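Local atomic coordinates of D-alanyl transferase DltD (Enterococcus faecium TX0133A04, PDB entry 6PFX), a protein that probably takes part in the D-alanylation of lipoteichoic acid at the cell membrane, as a D-alanyl transferase of the DltD family with an SGNH-hydrolase-like fold. Residues D265-P270 / H388-K393; H286-F291 / S373-D378; L290-P295 / Q359-F364. One frame throughout, in Å; residues are numbered along the deposited sequence.

Contact 1 (D265-P270 / H388-K393)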
loop_
_atom_site.group_PDB
_atom_site.type_symbol
_atom_site.label_atom_id
_atom_site.label_comp_id
_atom_site.label_asym_id
_atom_site.label_seq_id
_atom_site.Cartn_x
_atom_site.Cartn_y
_atom_site.Cartn_z
ATOM N N ASP A 265 -17.336 -7.120 -7.086
ATOM C CA ASP A 265 -16.593 -8.339 -6.778
ATOM C C ASP A 265 -15.121 -7.970 -6.821
ATOM O O ASP A 265 -14.667 -7.393 -7.814
ATOM C CB ASP A 265 -16.913 -9.445 -7.798
ATOM C CG ASP A 265 -16.649 -10.858 -7.254
ATOM O OD1 ASP A 265 -15.790 -11.014 -6.360
ATOM O OD2 ASP A 265 -17.289 -11.821 -7.722
ATOM N N TYR A 266 -14.405 -8.249 -5.729
ATOM C CA TYR A 266 -12.970 -8.013 -5.635
ATOM C C TYR A 266 -12.166 -9.312 -5.621
ATOM O O TYR A 266 -10.999 -9.317 -5.203
ATOM C CB TYR A 266 -12.663 -7.210 -4.367
ATOM C CG TYR A 266 -13.351 -5.867 -4.217
ATOM C CD1 TYR A 266 -13.581 -5.047 -5.312
ATOM C CD2 TYR A 266 -13.718 -5.396 -2.956
ATOM C CE1 TYR A 266 -14.194 -3.811 -5.166
ATOM C CE2 TYR A 266 -14.330 -4.166 -2.804
ATOM C CZ TYR A 266 -14.546 -3.366 -3.901
ATOM O OH TYR A 266 -15.164 -2.140 -3.710
ATOM N N ARG A 267 -12.759 -10.411 -6.071
ATOM C CA ARG A 267 -12.081 -11.693 -5.973
ATOM C C ARG A 267 -11.296 -12.030 -7.228
ATOM O O ARG A 267 -10.502 -12.972 -7.189
ATOM C CB ARG A 267 -13.069 -12.819 -5.656
ATOM C CG ARG A 267 -13.722 -12.684 -4.280
ATOM C CD ARG A 267 -14.859 -13.673 -4.043
ATOM N NE ARG A 267 -15.802 -13.597 -5.147
ATOM C CZ ARG A 267 -16.495 -14.627 -5.615
ATOM N NH1 ARG A 267 -16.372 -15.831 -5.084
ATOM N NH2 ARG A 267 -17.283 -14.462 -6.659
ATOM N N PHE A 268 -11.468 -11.269 -8.314
ATOM C CA PHE A 268 -10.871 -11.587 -9.615
ATOM C C PHE A 268 -10.206 -10.335 -10.161
ATOM O O PHE A 268 -10.887 -9.334 -10.390
ATOM C CB PHE A 268 -11.954 -12.062 -10.607
ATOM C CG PHE A 268 -12.831 -13.121 -10.047
ATOM C CD1 PHE A 268 -12.310 -14.328 -9.658
ATOM C CD2 PHE A 268 -14.178 -12.891 -9.857
ATOM C CE1 PHE A 268 -13.123 -15.294 -9.097
ATOM C CE2 PHE A 268 -14.986 -13.851 -9.315
ATOM C CZ PHE A 268 -14.465 -15.047 -8.922
ATOM N N SER A 269 -8.883 -10.372 -10.374
ATOM C CA SER A 269 -8.243 -9.124 -10.779
ATOM C C SER A 269 -6.811 -9.334 -11.230
ATOM O O SER A 269 -6.124 -10.192 -10.667
ATOM C CB SER A 269 -8.178 -8.187 -9.560
ATOM O OG SER A 269 -7.664 -6.908 -9.877
ATOM N N PRO A 270 -6.317 -8.549 -12.199
ATOM C CA PRO A 270 -4.863 -8.476 -12.418
ATOM C C PRO A 270 -4.117 -8.035 -11.185
ATOM O O PRO A 270 -2.925 -8.322 -11.072
ATOM C CB PRO A 270 -4.712 -7.429 -13.534
ATOM C CG PRO A 270 -6.061 -7.395 -14.206
ATOM C CD PRO A 270 -7.062 -7.679 -13.128
ATOM N N HIS A 388 -8.112 -15.288 -11.906
ATOM C CA HIS A 388 -9.506 -15.691 -12.037
ATOM C C HIS A 388 -9.930 -16.763 -11.033
ATOM O O HIS A 388 -11.089 -17.192 -11.059
ATOM C CB HIS A 388 -9.762 -16.216 -13.459
ATOM C CG HIS A 388 -9.427 -15.241 -14.546
ATOM N ND1 HIS A 388 -9.532 -13.877 -14.384
ATOM C CD2 HIS A 388 -9.002 -15.437 -15.817
ATOM C CE1 HIS A 388 -9.184 -13.274 -15.507
ATOM N NE2 HIS A 388 -8.856 -14.198 -16.391
ATOM N N GLN A 389 -9.037 -17.174 -10.134
ATOM C CA GLN A 389 -9.296 -18.305 -9.251
ATOM C C GLN A 389 -10.396 -17.971 -8.252
ATOM O O GLN A 389 -10.315 -16.963 -7.548
ATOM C CB GLN A 389 -8.011 -18.638 -8.483
ATOM C CG GLN A 389 -8.189 -19.579 -7.290
ATOM C CD GLN A 389 -7.970 -21.033 -7.642
ATOM O OE1 GLN A 389 -6.978 -21.390 -8.274
ATOM N NE2 GLN A 389 -8.888 -21.884 -7.214
ATOM N N ILE A 390 -11.390 -18.846 -8.153
ATOM C CA ILE A 390 -12.430 -18.706 -7.124
ATOM C C ILE A 390 -11.869 -19.175 -5.797
ATOM O O ILE A 390 -11.282 -20.268 -5.728
ATOM C CB ILE A 390 -13.672 -19.512 -7.521
ATOM C CG1 ILE A 390 -14.160 -19.066 -8.900
ATOM C CG2 ILE A 390 -14.758 -19.339 -6.468
ATOM C CD1 ILE A 390 -15.388 -19.826 -9.417
ATOM N N PRO A 391 -12.023 -18.405 -4.708
ATOM C CA PRO A 391 -11.347 -18.762 -3.451
ATOM C C PRO A 391 -11.864 -20.019 -2.768
ATOM O O PRO A 391 -11.134 -20.600 -1.957
ATOM C CB PRO A 391 -11.594 -17.542 -2.543
ATOM C CG PRO A 391 -11.980 -16.451 -3.414
ATOM C CD PRO A 391 -12.604 -17.049 -4.655
ATOM N N ASP A 392 -13.099 -20.449 -3.037
ATOM C CA ASP A 392 -13.766 -21.370 -2.123
ATOM C C ASP A 392 -13.103 -22.739 -2.050
ATOM O O ASP A 392 -13.158 -23.387 -0.999
ATOM C CB ASP A 392 -15.226 -21.553 -2.530
ATOM C CG ASP A 392 -16.006 -20.268 -2.489
ATOM O OD1 ASP A 392 -15.435 -19.215 -2.854
ATOM O OD2 ASP A 392 -17.198 -20.320 -2.114
ATOM N N LYS A 393 -12.504 -23.213 -3.131
ATOM C CA LYS A 393 -11.860 -24.522 -3.102
ATOM C C LYS A 393 -10.425 -24.485 -2.602
ATOM O O LYS A 393 -9.823 -25.549 -2.416
ATOM C CB LYS A 393 -11.963 -25.174 -4.479
ATOM C CG LYS A 393 -13.373 -25.704 -4.727
ATOM C CD LYS A 393 -13.610 -26.064 -6.179
ATOM C CE LYS A 393 -14.525 -27.281 -6.303
ATOM N NZ LYS A 393 -14.811 -27.624 -7.727
HETATM O O HOH W 1 -15.553 -16.567 -2.434
#

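Contact 2 (H286-F291 / S373-D378)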
loop_
_atom_site.group_PDB
_atom_site.type_symbol
_atom_site.label_atom_id
_atom_site.label_comp_id
_atom_site.label_asym_id
_atom_site.label_seq_id
_atom_site.Cartn_x
_atom_site.Cartn_y
_atom_site.Cartn_z
ATOM N N HIS A 286 14.454 -10.147 1.839
ATOM C CA HIS A 286 14.339 -10.705 3.188
ATOM C C HIS A 286 13.652 -9.730 4.148
ATOM O O HIS A 286 14.033 -9.596 5.317
ATOM C CB HIS A 286 15.700 -11.190 3.697
ATOM C CG HIS A 286 16.377 -12.140 2.751
ATOM N ND1 HIS A 286 15.926 -13.426 2.540
ATOM C CD2 HIS A 286 17.447 -11.980 1.938
ATOM C CE1 HIS A 286 16.697 -14.021 1.647
ATOM N NE2 HIS A 286 17.628 -13.165 1.265
ATOM N N ASN A 287 12.618 -9.051 3.657
ATOM C CA ASN A 287 11.828 -8.186 4.512
ATOM C C ASN A 287 10.913 -9.035 5.384
ATOM O O ASN A 287 10.318 -10.006 4.919
ATOM C CB ASN A 287 10.933 -7.272 3.677
ATOM C CG ASN A 287 11.704 -6.238 2.907
ATOM O OD1 ASN A 287 11.577 -6.134 1.693
ATOM N ND2 ASN A 287 12.529 -5.479 3.604
ATOM N N GLU A 288 10.775 -8.653 6.645
ATOM C CA GLU A 288 9.692 -9.153 7.475
ATOM C C GLU A 288 8.552 -8.154 7.347
ATOM O O GLU A 288 8.780 -6.942 7.404
ATOM C CB GLU A 288 10.128 -9.274 8.928
ATOM C CG GLU A 288 11.166 -10.389 9.164
ATOM C CD GLU A 288 10.573 -11.802 9.121
ATOM O OE1 GLU A 288 9.334 -11.965 9.113
ATOM O OE2 GLU A 288 11.360 -12.773 9.093
ATOM N N VAL A 289 7.341 -8.648 7.128
ATOM C CA VAL A 289 6.228 -7.782 6.765
ATOM C C VAL A 289 5.033 -8.084 7.655
ATOM O O VAL A 289 4.741 -9.249 7.946
ATOM C CB VAL A 289 5.809 -7.966 5.282
ATOM C CG1 VAL A 289 4.861 -6.849 4.831
ATOM C CG2 VAL A 289 6.999 -8.059 4.357
ATOM N N LEU A 290 4.339 -7.024 8.075
ATOM C CA LEU A 290 2.993 -7.107 8.634
ATOM C C LEU A 290 2.016 -6.579 7.587
ATOM O O LEU A 290 2.087 -5.404 7.199
ATOM C CB LEU A 290 2.864 -6.301 9.931
ATOM C CG LEU A 290 1.444 -6.122 10.495
ATOM C CD1 LEU A 290 0.811 -7.454 10.924
ATOM C CD2 LEU A 290 1.420 -5.120 11.670
ATOM N N PHE A 291 1.126 -7.449 7.115
ATOM C CA PHE A 291 0.057 -7.063 6.204
ATOM C C PHE A 291 -1.205 -6.794 7.011
ATOM O O PHE A 291 -1.496 -7.507 7.973
ATOM C CB PHE A 291 -0.223 -8.163 5.172
ATOM C CG PHE A 291 0.929 -8.412 4.230
ATOM C CD1 PHE A 291 1.078 -7.646 3.089
ATOM C CD2 PHE A 291 1.860 -9.409 4.490
ATOM C CE1 PHE A 291 2.141 -7.857 2.213
ATOM C CE2 PHE A 291 2.937 -9.626 3.619
ATOM C CZ PHE A 291 3.067 -8.852 2.479
ATOM N N SER A 373 10.447 -15.381 9.114
ATOM C CA SER A 373 9.750 -15.799 7.911
ATOM C C SER A 373 10.761 -16.376 6.931
ATOM O O SER A 373 11.859 -15.837 6.765
ATOM C CB SER A 373 9.049 -14.608 7.259
ATOM O OG SER A 373 8.096 -14.010 8.117
ATOM N N LYS A 374 10.390 -17.480 6.294
ATOM C CA LYS A 374 11.174 -18.071 5.217
ATOM C C LYS A 374 10.248 -18.242 4.026
ATOM O O LYS A 374 9.177 -18.852 4.144
ATOM C CB LYS A 374 11.767 -19.414 5.631
ATOM C CG LYS A 374 12.762 -19.329 6.770
ATOM C CD LYS A 374 13.967 -18.484 6.407
ATOM C CE LYS A 374 14.899 -18.345 7.594
ATOM N NZ LYS A 374 16.085 -17.521 7.230
ATOM N N TYR A 375 10.643 -17.686 2.895
ATOM C CA TYR A 375 9.738 -17.548 1.770
ATOM C C TYR A 375 9.960 -18.622 0.722
ATOM O O TYR A 375 11.092 -19.052 0.469
ATOM C CB TYR A 375 9.862 -16.158 1.146
ATOM C CG TYR A 375 9.582 -15.060 2.147
ATOM C CD1 TYR A 375 8.348 -14.998 2.779
ATOM C CD2 TYR A 375 10.535 -14.094 2.467
ATOM C CE1 TYR A 375 8.062 -14.013 3.700
ATOM C CE2 TYR A 375 10.257 -13.099 3.387
ATOM C CZ TYR A 375 9.022 -13.069 4.001
ATOM O OH TYR A 375 8.714 -12.092 4.898
ATOM N N HIS A 376 8.852 -19.039 0.114
ATOM C CA HIS A 376 8.842 -19.983 -1.001
ATOM C C HIS A 376 7.972 -19.356 -2.081
ATOM O O HIS A 376 6.763 -19.604 -2.122
ATOM C CB HIS A 376 8.317 -21.325 -0.548
ATOM C CG HIS A 376 9.237 -22.012 0.404
ATOM N ND1 HIS A 376 9.067 -21.965 1.771
ATOM C CD2 HIS A 376 10.376 -22.708 0.188
ATOM C CE1 HIS A 376 10.050 -22.627 2.354
ATOM N NE2 HIS A 376 10.857 -23.087 1.415
ATOM N N LEU A 377 8.582 -18.538 -2.943
ATOM C CA LEU A 377 7.819 -17.866 -3.986
ATOM C C LEU A 377 7.323 -18.852 -5.040
ATOM O O LEU A 377 8.010 -19.817 -5.397
ATOM C CB LEU A 377 8.639 -16.771 -4.655
ATOM C CG LEU A 377 9.007 -15.596 -3.756
ATOM C CD1 LEU A 377 10.057 -14.747 -4.437
ATOM C CD2 LEU A 377 7.773 -14.775 -3.412
ATOM N N ASP A 378 6.108 -18.610 -5.530
ATOM C CA ASP A 378 5.528 -19.393 -6.611
ATOM C C ASP A 378 5.107 -18.452 -7.726
ATOM O O ASP A 378 4.197 -17.634 -7.550
ATOM C CB ASP A 378 4.318 -20.179 -6.124
ATOM C CG ASP A 378 3.864 -21.221 -7.121
ATOM O OD1 ASP A 378 4.245 -21.165 -8.318
ATOM O OD2 ASP A 378 3.130 -22.126 -6.693
HETATM O O HOH W 2 13.483 -14.280 4.789
HETATM O O HOH W 3 6.685 -11.603 6.686
#

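Contact 3 (L290-P295 / Q359-F364)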
loop_
_atom_site.group_PDB
_atom_site.type_symbol
_atom_site.label_atom_id
_atom_site.label_comp_id
_atom_site.label_asym_id
_atom_site.label_seq_id
_atom_site.Cartn_x
_atom_site.Cartn_y
_atom_site.Cartn_z
ATOM N N LEU A 290 4.339 -7.024 8.075
ATOM C CA LEU A 290 2.993 -7.107 8.634
ATOM C C LEU A 290 2.016 -6.579 7.587
ATOM O O LEU A 290 2.087 -5.404 7.199
ATOM C CB LEU A 290 2.864 -6.301 9.931
ATOM C CG LEU A 290 1.444 -6.122 10.495
ATOM C CD1 LEU A 290 0.811 -7.454 10.924
ATOM C CD2 LEU A 290 1.420 -5.120 11.670
ATOM N N PHE A 291 1.126 -7.449 7.115
ATOM C CA PHE A 291 0.057 -7.063 6.204
ATOM C C PHE A 291 -1.205 -6.794 7.011
ATOM O O PHE A 291 -1.496 -7.507 7.973
ATOM C CB PHE A 291 -0.223 -8.163 5.172
ATOM C CG PHE A 291 0.929 -8.412 4.230
ATOM C CD1 PHE A 291 1.078 -7.646 3.089
ATOM C CD2 PHE A 291 1.860 -9.409 4.490
ATOM C CE1 PHE A 291 2.141 -7.857 2.213
ATOM C CE2 PHE A 291 2.937 -9.626 3.619
ATOM C CZ PHE A 291 3.067 -8.852 2.479
ATOM N N ILE A 292 -1.930 -5.741 6.632
ATOM C CA ILE A 292 -3.186 -5.339 7.271
ATOM C C ILE A 292 -4.271 -5.325 6.203
ATOM O O ILE A 292 -4.096 -4.704 5.147
ATOM C CB ILE A 292 -3.048 -3.957 7.954
ATOM C CG1 ILE A 292 -1.905 -4.015 8.977
ATOM C CG2 ILE A 292 -4.385 -3.510 8.579
ATOM C CD1 ILE A 292 -1.465 -2.679 9.552
ATOM N N ILE A 293 -5.393 -5.994 6.488
ATOM C CA ILE A 293 -6.537 -6.063 5.583
ATOM C C ILE A 293 -7.711 -5.393 6.281
ATOM O O ILE A 293 -8.241 -5.945 7.258
ATOM C CB ILE A 293 -6.931 -7.507 5.265
ATOM C CG1 ILE A 293 -5.726 -8.302 4.770
ATOM C CG2 ILE A 293 -7.995 -7.482 4.180
ATOM C CD1 ILE A 293 -5.990 -9.782 4.506
ATOM N N PRO A 294 -8.118 -4.206 5.849
ATOM C CA PRO A 294 -9.212 -3.503 6.519
ATOM C C PRO A 294 -10.557 -4.028 6.067
ATOM O O PRO A 294 -10.687 -4.587 4.969
ATOM C CB PRO A 294 -9.043 -2.056 6.036
ATOM C CG PRO A 294 -8.502 -2.250 4.626
ATOM C CD PRO A 294 -7.496 -3.380 4.799
ATOM N N PRO A 295 -11.585 -3.809 6.866
ATOM C CA PRO A 295 -12.951 -4.143 6.468
ATOM C C PRO A 295 -13.561 -3.009 5.655
ATOM O O PRO A 295 -12.943 -1.987 5.390
ATOM C CB PRO A 295 -13.665 -4.219 7.813
ATOM C CG PRO A 295 -12.976 -3.134 8.610
ATOM C CD PRO A 295 -11.519 -3.222 8.216
ATOM N N GLN A 359 -2.123 -2.576 17.772
ATOM C CA GLN A 359 -1.921 -3.737 18.634
ATOM C C GLN A 359 -1.058 -4.797 17.968
ATOM O O GLN A 359 -0.521 -5.676 18.654
ATOM C CB GLN A 359 -3.260 -4.325 19.059
ATOM C CG GLN A 359 -4.219 -3.293 19.666
ATOM C CD GLN A 359 -3.580 -2.361 20.679
ATOM O OE1 GLN A 359 -3.034 -2.803 21.688
ATOM N NE2 GLN A 359 -3.621 -1.057 20.403
ATOM N N GLN A 360 -0.959 -4.773 16.649
ATOM C CA GLN A 360 -0.059 -5.668 15.945
ATOM C C GLN A 360 1.166 -4.948 15.414
ATOM O O GLN A 360 2.240 -5.547 15.382
ATOM C CB GLN A 360 -0.814 -6.428 14.849
ATOM C CG GLN A 360 -1.921 -7.308 15.487
ATOM C CD GLN A 360 -2.689 -8.149 14.498
ATOM O OE1 GLN A 360 -2.107 -8.889 13.697
ATOM N NE2 GLN A 360 -4.016 -8.052 14.555
ATOM N N ILE A 361 1.050 -3.665 15.052
ATOM C CA ILE A 361 2.219 -2.919 14.590
ATOM C C ILE A 361 3.238 -2.772 15.711
ATOM O O ILE A 361 4.440 -2.983 15.511
ATOM C CB ILE A 361 1.815 -1.531 14.052
ATOM C CG1 ILE A 361 1.042 -1.649 12.739
ATOM C CG2 ILE A 361 3.053 -0.610 13.949
ATOM C CD1 ILE A 361 0.263 -0.361 12.394
ATOM N N ARG A 362 2.776 -2.365 16.898
ATOM C CA ARG A 362 3.680 -2.054 17.998
ATOM C C ARG A 362 4.525 -3.249 18.410
ATOM O O ARG A 362 5.763 -3.122 18.414
ATOM C CB ARG A 362 2.889 -1.477 19.188
ATOM C CG ARG A 362 3.760 -0.947 20.343
ATOM C CD ARG A 362 2.943 -0.730 21.620
ATOM N NE ARG A 362 2.276 -1.963 22.027
ATOM C CZ ARG A 362 2.896 -3.028 22.531
ATOM N NH1 ARG A 362 4.214 -3.023 22.706
ATOM N NH2 ARG A 362 2.192 -4.102 22.862
ATOM N N PRO A 363 3.975 -4.418 18.739
ATOM C CA PRO A 363 4.862 -5.517 19.151
ATOM C C PRO A 363 5.787 -6.010 18.040
ATOM O O PRO A 363 6.897 -6.480 18.330
ATOM C CB PRO A 363 3.891 -6.595 19.634
ATOM C CG PRO A 363 2.621 -6.309 18.879
ATOM C CD PRO A 363 2.552 -4.809 18.787
ATOM N N PHE A 364 5.372 -5.889 16.774
ATOM C CA PHE A 364 6.231 -6.231 15.642
ATOM C C PHE A 364 7.441 -5.313 15.587
ATOM O O PHE A 364 8.585 -5.768 15.640
ATOM C CB PHE A 364 5.407 -6.119 14.351
ATOM C CG PHE A 364 6.175 -6.356 13.066
ATOM C CD1 PHE A 364 7.028 -7.436 12.919
ATOM C CD2 PHE A 364 5.993 -5.505 11.985
ATOM C CE1 PHE A 364 7.719 -7.653 11.705
ATOM C CE2 PHE A 364 6.634 -5.723 10.784
ATOM C CZ PHE A 364 7.524 -6.792 10.645
#

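Contact 1 (D265-P270 / H388-K393)
Charge organises the arginine side of this surface contact between two loops. The guanidinium of R267 grips the carboxylate of D265 side-on: NE reaches OD1 of D265 at 2.9 Å, while NH2 of R267 meets OD2 of D265 at 2.8 Å in a nearly straight bond (171°). Both acceptors use their syn lone pairs and lie almost in the guanidinium plane, which fixes the rotation of the group. The backbone N of R267 also donates to OD1 of D265, from above the carboxylate plane, closing an Asx turn. With two nitrogens thus engaged, NH1 faces the 388-393 loop. There it stands 4.2 Å from OD1 of D392, too far for a salt bridge, and a water bridges the two, accepting from NH1 and donating to the carboxylate.

Apolar packing supplies the rest. The side chain of R267 crosses that of P391 at about a right angle, its CD 4.0 Å from CG of P391. F268 lays one ring face over CB of R267, and its CZ stands over one face of the guanidinium, off toward the rim. CE1 of the same ring leads into the second loop, 3.4 Å from the carbonyl O of H388 and 3.9 Å from CG1 of I390, with O of Q389 at its edge.

Behind the loops, K317 of helix 308-323 donates to the carbonyls of both R267 and Q389, and backbone bonding joins S269 to Q387. The 388-393 loop is thereby held against the loop leading into helix 271-284. The direct meeting of side chains is thus mainly van der Waals, whereas the polar link runs through water and a shared lysine; D265 probably neutralises much of the arginine's charge, leaving D392 a weaker attraction.

Contact 2 (H286-F291 / S373-D378)
Three direct hydrogen bonds join the start of strand 288-293 to the loop at 373-378. The carboxylate of E288 takes two of them from one residue: OG of S373 donates to OE1 of E288 at 2.6 Å, and N of S373 donates to OE2 of E288 at 2.8 Å (166°). Both oxygens use their syn lone pairs. The third comes from Y375, whose OH donates to O of N287 at 2.6 Å, in the carbonyl plane and near the plane of the phenol ring.

A water between them accepts from N of V289 and donates to OG of S373 and to OH of Y375, so each hydroxyl both gives and receives a bond.

The E288 chain bends at chi2 (-75°), which turns its carboxylate to S373. R329 secures that carboxylate further, forming a salt bridge to OE1, and F327 stacks on the Y375 ring. N287 turns its amide the other way, where ND2 donates to the carbonyls of M93 and K96.

The loop after helix 351-365 is thus pinned beside the start of an inner strand of the sheet by directional polar bonds; with R329 and two donors of S373 around its carboxylate, E288 is probably ionised.

Contact 3 (L290-P295 / Q359-F364)
L290 leaves the strand with its CB directed toward 359-364 of helix 351-365 and its CG anti to the backbone N (chi1 170°). Its CD2 branch meets the helix at the junction of Q360 and I361: it lies 3.7 Å from CG1 of I361, the two side chains crossing at about a right angle, and 4.1 Å from CB of Q360. Closer to the backbone of the same residue, CB of L290 sits 3.8 Å from CD2 of F364. CE2 of F364 is also close to the backbone N of L290, so leucine is packed between phenylalanine and isoleucine one helical turn apart.

Strand 290-293 and helix segment 359-364 run antiparallel (175°), their axes 9.8 Å apart at closest approach. This is the layering of an alpha/beta fold with a parallel sheet, as expected in the SGNH-hydrolase clan: the strand lies between 97-101 and 330-332, and helix 351-365 packs on one side of the sheet.

Further along the strand, I292 reaches the helix by its tip. CD1 of I292 approaches CD1 of I361 to 4.1 Å, the side chains again crossing nearly perpendicularly, while V99, I101 and A331 of the flanking strands also touch I292.

Overall arrangement
From the N terminus, the chain first meets 265-270, whose partner 388-393 closes contact 1 only near the C terminus. Within that span, which encloses both other contacts, helix 271-284 leads to strand 288-293, where they start. Contact 3 closes first, inside the span of contact 2, when helix 351-365 returns to the strand's later part, and contact 2 follows as the chain passes the strand's beginning at 373-378. Contacts 2 and 3 share L290 and F291 and touch through F364; contact 1 stands apart, its centre 22 Å from that of contact 2. Together they tie helix 351-365 to the sheet, and the C-terminal tail first to the strand and then to the loop before helix 271-284.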